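Local coordinates for protein DNA polymerase (Pyrobaculum calidifontis, PDB 5MDN) that probably catalyses the template-directed extension of DNA from deoxyribonucleoside triphosphates, as a family B polymerase, at residues E407-F421 against I587-A601. Residues are numbered along the deposited sequence; the frame is centred on the assembly and turned at random.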
ATOM      1  N   GLU A 407       6.605  -5.417 -28.033  1.00 80.66           N
ATOM      2  CA  GLU A 407       5.235  -5.886 -27.895  1.00 83.49           C
ATOM      3  C   GLU A 407       5.175  -7.401 -28.079  1.00 83.99           C
ATOM      4  O   GLU A 407       5.800  -7.943 -28.996  1.00 86.27           O
ATOM      5  CB  GLU A 407       4.311  -5.196 -28.897  1.00 87.06           C
ATOM      6  CG  GLU A 407       4.084  -3.718 -28.612  1.00 90.86           C
ATOM      7  CD  GLU A 407       2.964  -3.129 -29.447  1.00 93.31           C
ATOM      8  OE1 GLU A 407       2.027  -3.880 -29.795  1.00 91.15           O
ATOM      9  OE2 GLU A 407       3.016  -1.918 -29.747  1.00 94.62           O
ATOM     10  N   PRO A 408       4.434  -8.105 -27.230  1.00 79.79           N
ATOM     11  CA  PRO A 408       4.335  -9.561 -27.354  1.00 79.88           C
ATOM     12  C   PRO A 408       3.276  -9.984 -28.362  1.00 79.47           C
ATOM     13  O   PRO A 408       2.406  -9.208 -28.766  1.00 80.26           O
ATOM     14  CB  PRO A 408       3.946  -9.999 -25.939  1.00 80.86           C
ATOM     15  CG  PRO A 408       3.127  -8.855 -25.430  1.00 79.16           C
ATOM     16  CD  PRO A 408       3.681  -7.597 -26.070  1.00 80.03           C
ATOM     17  N   LYS A 409       3.370 -11.249 -28.767  1.00 82.36           N
ATOM     18  CA  LYS A 409       2.333 -11.859 -29.588  1.00 80.45           C
ATOM     19  C   LYS A 409       1.339 -12.542 -28.660  1.00 74.44           C
ATOM     20  O   LYS A 409       1.746 -13.409 -27.875  1.00 66.94           O
ATOM     21  CB  LYS A 409       2.921 -12.899 -30.533  1.00 83.73           C
ATOM     22  CG  LYS A 409       4.248 -12.570 -31.230  1.00 85.92           C
ATOM     23  CD  LYS A 409       4.438 -11.137 -31.692  1.00 87.08           C
ATOM     24  CE  LYS A 409       5.914 -10.929 -32.029  1.00 86.03           C
ATOM     25  NZ  LYS A 409       6.262  -9.523 -32.359  1.00 85.78           N
ATOM     26  N   PRO A 410       0.056 -12.180 -28.684  1.00 77.05           N
ATOM     27  CA  PRO A 410      -0.908 -12.875 -27.818  1.00 75.00           C
ATOM     28  C   PRO A 410      -0.932 -14.367 -28.119  1.00 73.73           C
ATOM     29  O   PRO A 410      -1.063 -14.783 -29.272  1.00 73.91           O
ATOM     30  CB  PRO A 410      -2.242 -12.202 -28.159  1.00 73.57           C
ATOM     31  CG  PRO A 410      -1.866 -10.860 -28.692  1.00 74.39           C
ATOM     32  CD  PRO A 410      -0.554 -11.048 -29.402  1.00 76.35           C
ATOM     33  N   GLY A 411      -0.810 -15.171 -27.072  1.00 71.40           N
ATOM     34  CA  GLY A 411      -0.790 -16.608 -27.238  1.00 70.79           C
ATOM     35  C   GLY A 411      -0.188 -17.293 -26.026  1.00 70.06           C
ATOM     36  O   GLY A 411       0.076 -16.670 -24.997  1.00 71.58           O
ATOM     37  N   LEU A 412       0.017 -18.600 -26.179  1.00 62.65           N
ATOM     38  CA  LEU A 412       0.485 -19.466 -25.107  1.00 64.50           C
ATOM     39  C   LEU A 412       1.981 -19.724 -25.248  1.00 63.03           C
ATOM     40  O   LEU A 412       2.473 -20.000 -26.346  1.00 71.06           O
ATOM     41  CB  LEU A 412      -0.280 -20.791 -25.121  1.00 65.24           C
ATOM     42  CG  LEU A 412      -0.212 -21.694 -23.889  1.00 66.63           C
ATOM     43  CD1 LEU A 412      -1.021 -21.105 -22.749  1.00 67.10           C
ATOM     44  CD2 LEU A 412      -0.705 -23.093 -24.234  1.00 66.74           C
ATOM     45  N   TYR A 413       2.699 -19.634 -24.128  1.00 67.62           N
ATOM     46  CA  TYR A 413       4.138 -19.854 -24.096  1.00 66.37           C
ATOM     47  C   TYR A 413       4.484 -20.714 -22.889  1.00 67.88           C
ATOM     48  O   TYR A 413       3.972 -20.484 -21.791  1.00 70.24           O
ATOM     49  CB  TYR A 413       4.914 -18.530 -24.025  1.00 63.72           C
ATOM     50  CG  TYR A 413       4.604 -17.563 -25.146  1.00 61.09           C
ATOM     51  CD1 TYR A 413       3.553 -16.662 -25.037  1.00 62.15           C
ATOM     52  CD2 TYR A 413       5.363 -17.549 -26.309  1.00 58.24           C
ATOM     53  CE1 TYR A 413       3.265 -15.774 -26.055  1.00 61.59           C
ATOM     54  CE2 TYR A 413       5.081 -16.665 -27.333  1.00 58.60           C
ATOM     55  CZ  TYR A 413       4.031 -15.781 -27.199  1.00 59.66           C
ATOM     56  OH  TYR A 413       3.751 -14.898 -28.216  1.00 57.29           O
ATOM     57  N   SER A 414       5.356 -21.697 -23.095  1.00 65.59           N
ATOM     58  CA  SER A 414       5.749 -22.637 -22.053  1.00 68.71           C
ATOM     59  C   SER A 414       7.190 -22.386 -21.624  1.00 70.99           C
ATOM     60  O   SER A 414       8.041 -22.039 -22.450  1.00 72.45           O
ATOM     61  CB  SER A 414       5.594 -24.083 -22.533  1.00 68.06           C
ATOM     62  OG  SER A 414       4.243 -24.371 -22.851  1.00 67.17           O
ATOM     63  N   ASP A 415       7.453 -22.569 -20.326  1.00 70.29           N
ATOM     64  CA  ASP A 415       8.776 -22.387 -19.734  1.00 69.10           C
ATOM     65  C   ASP A 415       9.314 -20.983 -19.983  1.00 63.96           C
ATOM     66  O   ASP A 415      10.105 -20.771 -20.906  1.00 66.78           O
ATOM     67  CB  ASP A 415       9.759 -23.432 -20.273  1.00 70.83           C
ATOM     68  CG  ASP A 415       9.416 -24.841 -19.832  1.00 71.43           C
ATOM     69  OD1 ASP A 415       8.910 -25.005 -18.701  1.00 70.37           O
ATOM     70  OD2 ASP A 415       9.658 -25.785 -20.613  1.00 75.95           O
ATOM     71  N   VAL A 416       8.911 -20.021 -19.156  1.00 65.77           N
ATOM     72  CA  VAL A 416       9.249 -18.617 -19.353  1.00 64.25           C
ATOM     73  C   VAL A 416       9.874 -18.078 -18.076  1.00 62.25           C
ATOM     74  O   VAL A 416       9.343 -18.293 -16.981  1.00 61.50           O
ATOM     75  CB  VAL A 416       8.012 -17.784 -19.742  1.00 64.04           C
ATOM     76  CG1 VAL A 416       8.363 -16.307 -19.835  1.00 63.87           C
ATOM     77  CG2 VAL A 416       7.423 -18.284 -21.052  1.00 66.08           C
ATOM     78  N   LEU A 417      11.000 -17.380 -18.216  1.00 61.03           N
ATOM     79  CA  LEU A 417      11.646 -16.679 -17.116  1.00 61.35           C
ATOM     80  C   LEU A 417      11.420 -15.180 -17.259  1.00 60.68           C
ATOM     81  O   LEU A 417      11.551 -14.623 -18.355  1.00 56.82           O
ATOM     82  CB  LEU A 417      13.150 -16.973 -17.075  1.00 63.69           C
ATOM     83  CG  LEU A 417      13.591 -18.424 -16.880  1.00 64.85           C
ATOM     84  CD1 LEU A 417      15.105 -18.501 -16.742  1.00 66.91           C
ATOM     85  CD2 LEU A 417      12.911 -19.026 -15.663  1.00 63.72           C
ATOM     86  N   VAL A 418      11.080 -14.533 -16.148  1.00 64.27           N
ATOM     87  CA  VAL A 418      10.932 -13.083 -16.090  1.00 63.77           C
ATOM     88  C   VAL A 418      12.164 -12.506 -15.406  1.00 62.98           C
ATOM     89  O   VAL A 418      12.452 -12.830 -14.247  1.00 61.25           O
ATOM     90  CB  VAL A 418       9.646 -12.679 -15.353  1.00 63.39           C
ATOM     91  CG1 VAL A 418       9.541 -11.163 -15.270  1.00 63.66           C
ATOM     92  CG2 VAL A 418       8.432 -13.265 -16.054  1.00 63.67           C
ATOM     93  N   LEU A 419      12.889 -11.648 -16.117  1.00 60.31           N
ATOM     94  CA  LEU A 419      14.112 -11.046 -15.605  1.00 60.03           C
ATOM     95  C   LEU A 419      13.810  -9.645 -15.091  1.00 59.58           C
ATOM     96  O   LEU A 419      13.206  -8.834 -15.800  1.00 54.90           O
ATOM     97  CB  LEU A 419      15.192 -11.000 -16.687  1.00 60.85           C
ATOM     98  CG  LEU A 419      15.649 -12.363 -17.218  1.00 61.48           C
ATOM     99  CD1 LEU A 419      16.508 -12.214 -18.465  1.00 61.89           C
ATOM    100  CD2 LEU A 419      16.392 -13.134 -16.140  1.00 62.14           C
ATOM    101  N   ASP A 420      14.238  -9.366 -13.863  1.00 57.95           N
ATOM    102  CA  ASP A 420      13.968  -8.092 -13.208  1.00 59.80           C
ATOM    103  C   ASP A 420      15.028  -7.072 -13.611  1.00 58.80           C
ATOM    104  O   ASP A 420      16.226  -7.305 -13.415  1.00 59.35           O
ATOM    105  CB  ASP A 420      13.938  -8.266 -11.689  1.00 62.99           C
ATOM    106  CG  ASP A 420      13.323  -7.076 -10.977  1.00 66.41           C
ATOM    107  OD1 ASP A 420      12.931  -6.107 -11.659  1.00 64.25           O
ATOM    108  OD2 ASP A 420      13.242  -7.109  -9.732  1.00 71.89           O
ATOM    109  N   PHE A 421      14.585  -5.947 -14.174  1.00 58.89           N
ATOM    110  CA  PHE A 421      15.467  -4.861 -14.583  1.00 62.81           C
ATOM    111  C   PHE A 421      15.278  -3.603 -13.738  1.00 67.08           C
ATOM    112  O   PHE A 421      15.629  -2.506 -14.182  1.00 69.52           O
ATOM    113  CB  PHE A 421      15.256  -4.536 -16.063  1.00 62.15           C
ATOM    114  CG  PHE A 421      16.108  -5.351 -16.994  1.00 62.48           C
ATOM    115  CD1 PHE A 421      15.703  -6.609 -17.401  1.00 63.56           C
ATOM    116  CD2 PHE A 421      17.307  -4.850 -17.475  1.00 62.10           C
ATOM    117  CE1 PHE A 421      16.479  -7.360 -18.261  1.00 63.04           C
ATOM    118  CE2 PHE A 421      18.088  -5.596 -18.337  1.00 62.46           C
ATOM    119  CZ  PHE A 421      17.672  -6.853 -18.731  1.00 63.26           C
ATOM    120  N   ILE A 587      20.979  -8.295 -12.469  1.00 62.75           N
ATOM    121  CA  ILE A 587      19.714  -8.838 -12.948  1.00 63.33           C
ATOM    122  C   ILE A 587      19.425 -10.134 -12.204  1.00 66.95           C
ATOM    123  O   ILE A 587      20.336 -10.933 -11.952  1.00 68.30           O
ATOM    124  CB  ILE A 587      19.748  -9.066 -14.474  1.00 65.29           C
ATOM    125  CG1 ILE A 587      19.995  -7.747 -15.210  1.00 66.18           C
ATOM    126  CG2 ILE A 587      18.456  -9.708 -14.959  1.00 66.59           C
ATOM    127  CD1 ILE A 587      18.981  -6.666 -14.905  1.00 66.28           C
ATOM    128  N   LYS A 588      18.155 -10.343 -11.857  1.00 69.14           N
ATOM    129  CA  LYS A 588      17.731 -11.535 -11.137  1.00 71.67           C
ATOM    130  C   LYS A 588      16.432 -12.053 -11.733  1.00 69.61           C
ATOM    131  O   LYS A 588      15.577 -11.279 -12.171  1.00 69.83           O
ATOM    132  CB  LYS A 588      17.541 -11.268  -9.635  1.00 75.75           C
ATOM    133  CG  LYS A 588      17.326 -12.536  -8.802  1.00 82.87           C
ATOM    134  CD  LYS A 588      17.401 -12.279  -7.301  1.00 86.68           C
ATOM    135  CE  LYS A 588      18.781 -11.803  -6.886  1.00 88.51           C
ATOM    136  NZ  LYS A 588      19.809 -12.836  -7.199  1.00 91.28           N
ATOM    137  N   VAL A 589      16.295 -13.377 -11.737  1.00 69.53           N
ATOM    138  CA  VAL A 589      15.078 -14.018 -12.218  1.00 68.80           C
ATOM    139  C   VAL A 589      13.952 -13.727 -11.236  1.00 72.00           C
ATOM    140  O   VAL A 589      13.989 -14.161 -10.080  1.00 70.72           O
ATOM    141  CB  VAL A 589      15.291 -15.524 -12.402  1.00 66.65           C
ATOM    142  CG1 VAL A 589      13.974 -16.198 -12.730  1.00 67.46           C
ATOM    143  CG2 VAL A 589      16.324 -15.772 -13.493  1.00 67.02           C
ATOM    144  N   ASP A 590      12.943 -12.985 -11.695  1.00 72.96           N
ATOM    145  CA  ASP A 590      11.828 -12.630 -10.827  1.00 73.58           C
ATOM    146  C   ASP A 590      10.824 -13.772 -10.718  1.00 69.68           C
ATOM    147  O   ASP A 590      10.410 -14.137  -9.613  1.00 67.13           O
ATOM    148  CB  ASP A 590      11.141 -11.362 -11.341  1.00 75.66           C
ATOM    149  CG  ASP A 590      10.264 -10.712 -10.295  1.00 79.13           C
ATOM    150  OD1 ASP A 590      10.707 -10.608  -9.132  1.00 82.38           O
ATOM    151  OD2 ASP A 590       9.132 -10.310 -10.635  1.00 76.88           O
ATOM    152  N   LYS A 591      10.429 -14.353 -11.850  1.00 68.40           N
ATOM    153  CA  LYS A 591       9.445 -15.426 -11.864  1.00 64.84           C
ATOM    154  C   LYS A 591       9.892 -16.525 -12.815  1.00 61.12           C
ATOM    155  O   LYS A 591      10.448 -16.246 -13.881  1.00 61.34           O
ATOM    156  CB  LYS A 591       8.059 -14.912 -12.279  1.00 65.72           C
ATOM    157  CG  LYS A 591       7.439 -13.926 -11.304  1.00 69.84           C
ATOM    158  CD  LYS A 591       7.081 -14.593  -9.987  1.00 73.37           C
ATOM    159  CE  LYS A 591       6.610 -13.570  -8.966  1.00 71.06           C
ATOM    160  NZ  LYS A 591       5.218 -13.122  -9.240  1.00 68.91           N
ATOM    161  N   ASP A 592       9.644 -17.773 -12.423  1.00 61.29           N
ATOM    162  CA  ASP A 592       9.872 -18.941 -13.272  1.00 63.06           C
ATOM    163  C   ASP A 592       8.508 -19.562 -13.547  1.00 58.85           C
ATOM    164  O   ASP A 592       7.977 -20.306 -12.715  1.00 56.53           O
ATOM    165  CB  ASP A 592      10.823 -19.935 -12.606  1.00 67.76           C
ATOM    166  CG  ASP A 592      11.096 -21.156 -13.471  1.00 73.66           C
ATOM    167  OD1 ASP A 592      10.721 -21.147 -14.664  1.00 81.35           O
ATOM    168  OD2 ASP A 592      11.693 -22.127 -12.958  1.00 71.90           O
ATOM    169  N   TYR A 593       7.945 -19.261 -14.713  1.00 61.33           N
ATOM    170  CA  TYR A 593       6.620 -19.740 -15.081  1.00 62.67           C
ATOM    171  C   TYR A 593       6.719 -21.038 -15.873  1.00 65.60           C
ATOM    172  O   TYR A 593       7.538 -21.154 -16.790  1.00 66.53           O
ATOM    173  CB  TYR A 593       5.877 -18.691 -15.905  1.00 59.18           C
ATOM    174  CG  TYR A 593       5.471 -17.451 -15.141  1.00 58.21           C
ATOM    175  CD1 TYR A 593       4.621 -17.533 -14.045  1.00 58.75           C
ATOM    176  CD2 TYR A 593       5.922 -16.197 -15.529  1.00 58.75           C
ATOM    177  CE1 TYR A 593       4.242 -16.399 -13.350  1.00 58.81           C
ATOM    178  CE2 TYR A 593       5.548 -15.059 -14.843  1.00 59.01           C
ATOM    179  CZ  TYR A 593       4.709 -15.166 -13.755  1.00 59.77           C
ATOM    180  OH  TYR A 593       4.335 -14.034 -13.067  1.00 61.73           O
ATOM    181  N   GLU A 594       5.881 -22.011 -15.510  1.00 66.95           N
ATOM    182  CA  GLU A 594       5.753 -23.215 -16.324  1.00 65.65           C
ATOM    183  C   GLU A 594       5.061 -22.906 -17.646  1.00 65.31           C
ATOM    184  O   GLU A 594       5.428 -23.458 -18.690  1.00 64.10           O
ATOM    185  CB  GLU A 594       4.991 -24.288 -15.547  1.00 66.08           C
ATOM    186  CG  GLU A 594       4.927 -25.638 -16.239  1.00 68.30           C
ATOM    187  CD  GLU A 594       4.276 -26.698 -15.372  1.00 70.56           C
ATOM    188  OE1 GLU A 594       4.035 -26.424 -14.177  1.00 74.06           O
ATOM    189  OE2 GLU A 594       4.005 -27.806 -15.883  1.00 72.29           O
ATOM    190  N   ARG A 595       4.059 -22.030 -17.619  1.00 61.73           N
ATOM    191  CA  ARG A 595       3.350 -21.613 -18.819  1.00 62.32           C
ATOM    192  C   ARG A 595       2.796 -20.211 -18.603  1.00 60.26           C
ATOM    193  O   ARG A 595       2.496 -19.813 -17.476  1.00 61.30           O
ATOM    194  CB  ARG A 595       2.241 -22.610 -19.183  1.00 63.64           C
ATOM    195  CG  ARG A 595       2.064 -22.818 -20.680  1.00 64.29           C
ATOM    196  CD  ARG A 595       1.446 -24.170 -21.029  1.00 65.14           C
ATOM    197  NE  ARG A 595       2.302 -25.290 -20.642  1.00 66.80           N
ATOM    198  CZ  ARG A 595       2.056 -26.121 -19.634  1.00 69.67           C
ATOM    199  NH1 ARG A 595       0.967 -25.975 -18.894  1.00 71.10           N
ATOM    200  NH2 ARG A 595       2.904 -27.107 -19.373  1.00 70.88           N
ATOM    201  N   VAL A 596       2.659 -19.468 -19.701  1.00 61.07           N
ATOM    202  CA  VAL A 596       2.219 -18.074 -19.674  1.00 60.61           C
ATOM    203  C   VAL A 596       1.225 -17.859 -20.806  1.00 59.45           C
ATOM    204  O   VAL A 596       1.388 -18.404 -21.903  1.00 56.81           O
ATOM    205  CB  VAL A 596       3.406 -17.089 -19.807  1.00 60.93           C
ATOM    206  CG1 VAL A 596       2.915 -15.650 -19.904  1.00 59.66           C
ATOM    207  CG2 VAL A 596       4.352 -17.228 -18.638  1.00 61.00           C
ATOM    208  N   LEU A 597       0.192 -17.066 -20.535  1.00 61.36           N
ATOM    209  CA  LEU A 597      -0.846 -16.752 -21.510  1.00 65.16           C
ATOM    210  C   LEU A 597      -0.968 -15.238 -21.642  1.00 67.61           C
ATOM    211  O   LEU A 597      -1.439 -14.567 -20.718  1.00 67.74           O
ATOM    212  CB  LEU A 597      -2.176 -17.371 -21.095  1.00 65.35           C
ATOM    213  CG  LEU A 597      -3.418 -16.881 -21.837  1.00 65.34           C
ATOM    214  CD1 LEU A 597      -3.363 -17.249 -23.312  1.00 66.21           C
ATOM    215  CD2 LEU A 597      -4.648 -17.461 -21.177  1.00 66.90           C
ATOM    216  N   PHE A 598      -0.554 -14.706 -22.790  1.00 69.38           N
ATOM    217  CA  PHE A 598      -0.793 -13.310 -23.132  1.00 72.99           C
ATOM    218  C   PHE A 598      -2.106 -13.210 -23.897  1.00 79.98           C
ATOM    219  O   PHE A 598      -2.254 -13.807 -24.969  1.00 87.24           O
ATOM    220  CB  PHE A 598       0.356 -12.742 -23.966  1.00 70.29           C
ATOM    221  CG  PHE A 598       1.534 -12.280 -23.154  1.00 67.21           C
ATOM    222  CD1 PHE A 598       2.569 -13.148 -22.844  1.00 65.77           C
ATOM    223  CD2 PHE A 598       1.611 -10.969 -22.712  1.00 65.35           C
ATOM    224  CE1 PHE A 598       3.656 -12.717 -22.101  1.00 64.51           C
ATOM    225  CE2 PHE A 598       2.693 -10.532 -21.971  1.00 65.58           C
ATOM    226  CZ  PHE A 598       3.716 -11.407 -21.664  1.00 63.99           C
ATOM    227  N   THR A 599      -3.059 -12.459 -23.348  1.00 76.56           N
ATOM    228  CA  THR A 599      -4.350 -12.281 -24.001  1.00 83.84           C
ATOM    229  C   THR A 599      -4.343 -11.122 -24.989  1.00 89.38           C
ATOM    230  O   THR A 599      -5.007 -11.190 -26.030  1.00 94.53           O
ATOM    231  CB  THR A 599      -5.449 -12.062 -22.956  1.00 83.11           C
ATOM    232  OG1 THR A 599      -5.172 -10.872 -22.207  1.00 81.86           O
ATOM    233  CG2 THR A 599      -5.523 -13.249 -22.005  1.00 80.09           C
ATOM    234  N   GLU A 600      -3.605 -10.058 -24.685  1.00 86.56           N
ATOM    235  CA  GLU A 600      -3.520  -8.887 -25.541  1.00 86.34           C
ATOM    236  C   GLU A 600      -2.056  -8.515 -25.727  1.00 84.64           C
ATOM    237  O   GLU A 600      -1.161  -9.103 -25.116  1.00 86.35           O
ATOM    238  CB  GLU A 600      -4.308  -7.715 -24.934  1.00 89.84           C
ATOM    239  CG  GLU A 600      -5.773  -8.045 -24.691  1.00 92.66           C
ATOM    240  CD  GLU A 600      -6.478  -7.035 -23.804  1.00 97.12           C
ATOM    241  OE1 GLU A 600      -5.851  -6.026 -23.407  1.00101.60           O
ATOM    242  OE2 GLU A 600      -7.671  -7.264 -23.499  1.00 98.00           O
ATOM    243  N   ALA A 601      -1.814  -7.519 -26.575  1.00 83.69           N
ATOM    244  CA  ALA A 601      -0.450  -7.079 -26.865  1.00 85.84           C
ATOM    245  C   ALA A 601       0.051  -6.060 -25.850  1.00 87.31           C
ATOM    246  O   ALA A 601       0.683  -5.064 -26.211  1.00 86.01           O
ATOM    247  CB  ALA A 601      -0.385  -6.514 -28.279  1.00 85.08           C
TER
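G411-Y413 runs antiparallel to V596-F598 and, past a shared corner at S414-D415 and E594, V416-D420 pairs, again antiparallel, with K588-Y593, these two strands running at 138° to each other. The same two chain lengths thus join the antiparallel palm sheet of the family B polymerase, in which 588-593 is an outermost strand, to a second antiparallel sheet with 411-413 at its margin. Strand 416-420 leads into motif A (DFSSMYP), which begins at D420. D415 N bonds to E594 O at the corner, 2.8 Å and nearly straight, although the donor stands above the carbonyl plane. A classic beta bulge interrupts the longer ladder, D590 and K591 both facing V418, whose O accepts D590 N at 2.6 Å; the bond from K591 N is weak.

Inside the angle between the sheets, V416 CB meets V596 CG2 at 3.9 Å, the two valines crossing at about a right angle, while V418 CG2 reaches the edge of the Y593 ring. That methyl is carried there by its position anti to the carbonyl carbon. The phenol of Y593 continues to D615, and I557 of strand 556-560 touches V416 and Y413. On the other face, L419 CD2 packs against V589 CG2, and L417 CD2 lies against the carboxylate of D592.

Near each end an aliphatic group lies over an aromatic face. I587 CD1 sits above F421, 3.7 Å from the ring centroid and displaced toward the rim, and P408 CB approaches the face of F598 in a second CH-pi contact. Y413 turns its hydroxyl back to K409 O, tying the ring to the loop before strand 411-413. R595 NH1 bonds to L642 O. The turn at chi3 (-64°) brings R595 NE to S414 OG at 3.1 Å, a noticeably bent bond although the hydroxyl oxygen is only 3° out of the guanidinium plane.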